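Local coordinates for DUF4136 domain-containing protein (Bacteroides thetaiotaomicron, PDB 4F54) that is of unknown function but belongs to the DUF4136 family of the TolB_N clan and is probably made as a bacterial lipoprotein, at residues E51-G55 and E56-Q60. Numbering follows the deposited sequence.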
loop_
_atom_site.group_PDB
_atom_site.type_symbol
_atom_site.label_atom_id
_atom_site.label_comp_id
_atom_site.label_asym_id
_atom_site.label_seq_id
_atom_site.Cartn_x
_atom_site.Cartn_y
_atom_site.Cartn_z
ATOM N N GLU A 51 -0.819 14.361 6.359
ATOM C CA GLU A 51 -1.257 13.923 7.712
ATOM C C GLU A 51 -1.432 12.390 7.764
ATOM O O GLU A 51 -1.566 11.769 6.730
ATOM C CB GLU A 51 -2.612 14.535 8.069
ATOM N N TYR A 52 -1.416 11.810 8.964
ATOM C CA TYR A 52 -1.488 10.336 9.148
ATOM C C TYR A 52 -2.586 9.935 10.114
ATOM O O TYR A 52 -2.981 10.704 10.993
ATOM C CB TYR A 52 -0.108 9.820 9.636
ATOM C CG TYR A 52 1.009 10.242 8.691
ATOM C CD1 TYR A 52 1.633 11.487 8.786
ATOM C CD2 TYR A 52 1.373 9.427 7.629
ATOM C CE1 TYR A 52 2.615 11.855 7.864
ATOM C CE2 TYR A 52 2.329 9.781 6.704
ATOM C CZ TYR A 52 2.948 10.990 6.827
ATOM O OH TYR A 52 3.882 11.295 5.872
ATOM N N LEU A 53 -3.067 8.713 9.963
ATOM C CA LEU A 53 -4.060 8.167 10.875
ATOM C C LEU A 53 -3.438 7.929 12.222
ATOM O O LEU A 53 -2.283 7.491 12.312
ATOM C CB LEU A 53 -4.624 6.840 10.371
ATOM C CG LEU A 53 -5.546 6.827 9.174
ATOM C CD1 LEU A 53 -5.984 5.413 8.829
ATOM C CD2 LEU A 53 -6.782 7.715 9.436
ATOM N N GLU A 54 -4.183 8.304 13.270
ATOM C CA GLU A 54 -3.740 8.106 14.640
ATOM C C GLU A 54 -4.657 7.108 15.311
ATOM O O GLU A 54 -5.785 6.882 14.868
ATOM C CB GLU A 54 -3.764 9.426 15.408
ATOM C CG GLU A 54 -2.801 10.475 14.870
ATOM C CD GLU A 54 -3.066 11.864 15.429
ATOM O OE1 GLU A 54 -4.218 12.158 15.835
ATOM O OE2 GLU A 54 -2.116 12.675 15.449
ATOM N N GLY A 55 -4.149 6.462 16.352
ATOM C CA GLY A 55 -4.990 5.605 17.172
ATOM C C GLY A 55 -4.824 4.138 16.876
ATOM O O GLY A 55 -3.996 3.746 16.030
ATOM N N GLU A 56 -5.651 3.353 17.575
ATOM C CA GLU A 56 -5.558 1.897 17.622
ATOM C C GLU A 56 -5.783 1.258 16.289
ATOM O O GLU A 56 -5.101 0.300 15.954
ATOM C CB GLU A 56 -6.634 1.305 18.559
ATOM C CG GLU A 56 -6.307 1.340 20.035
ATOM C CD GLU A 56 -7.350 0.605 20.861
ATOM O OE1 GLU A 56 -8.566 0.715 20.557
ATOM O OE2 GLU A 56 -6.949 -0.089 21.816
ATOM N N GLY A 57 -6.779 1.753 15.561
ATOM C CA GLY A 57 -7.183 1.187 14.298
ATOM C C GLY A 57 -6.025 1.108 13.327
ATOM O O GLY A 57 -5.801 0.078 12.687
ATOM N N ALA A 58 -5.291 2.207 13.227
ATOM C CA ALA A 58 -4.192 2.288 12.275
ATOM C C ALA A 58 -3.094 1.344 12.729
ATOM O O ALA A 58 -2.501 0.626 11.916
ATOM C CB ALA A 58 -3.665 3.713 12.147
ATOM N N GLU A 59 -2.815 1.364 14.036
ATOM C CA GLU A 59 -1.839 0.418 14.600
ATOM C C GLU A 59 -2.216 -1.026 14.260
ATOM O O GLU A 59 -1.303 -1.795 13.915
ATOM C CB GLU A 59 -1.702 0.605 16.087
ATOM C CG GLU A 59 -0.966 1.901 16.384
ATOM C CD GLU A 59 -1.073 2.325 17.844
ATOM O OE1 GLU A 59 -1.615 1.537 18.657
ATOM O OE2 GLU A 59 -0.613 3.452 18.161
ATOM N N GLN A 60 -3.511 -1.374 14.330
ATOM C CA GLN A 60 -3.953 -2.748 14.058
ATOM C C GLN A 60 -3.798 -3.108 12.566
ATOM O O GLN A 60 -3.415 -4.236 12.228
ATOM C CB GLN A 60 -5.410 -3.000 14.489
ATOM C CG GLN A 60 -5.713 -2.847 15.978
ATOM C CD GLN A 60 -7.228 -2.620 16.268
ATOM O OE1 GLN A 60 -8.112 -2.859 15.418
ATOM N NE2 GLN A 60 -7.520 -2.130 17.472
HETATM O O HOH W 1 -6.842 4.776 13.553
#
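L53 and A58 meet across the start of helix 56-70, where the chain leaves the short edge strand 51-52 and turns through a glycine at the N-cap position into the first helical turn. The incoming chain runs beside strand 42-44 and the residue before it: E51 pairs through its backbone with V43, Y52 lays its side chain on L42, and L53 bonds through its backbone to I41. The apolar touch comes early on the L53 side chain, at CB, which lies 3.7 Å from CB of A58. Beyond CB the side chain also packs on I41 and V43. A58 rests on I41 as well, so one small apolar patch joins the first helical turn to the chain around strand 42-44. At E54 the side chain starts away from the helix, and the main chain does the work. A water donates to E54 O at 2.7 Å and takes a weak bond from A58 N at 3.0 Å, bridging the incoming loop to an amide of the first turn. G55 follows at the N-cap with a positive phi of 102°, in a backbone conformation that glycine adopts readily. It has no side chain to offer the open amides of the first turn; the water meets one of them, A58 N. CB of E56 lies 3.8 Å from G55 C, while the rest of that glutamate extends outward at the exposed surface. The first helical bond runs from E59 N to G55 O, weak at 3.3 Å but nearly straight. The next, Q60 N to E56 O, is shorter at 2.8 Å. E59 also lays the aliphatic base of its side chain alongside the G55 carbonyl, CG coming within 3.6 Å of G55 O.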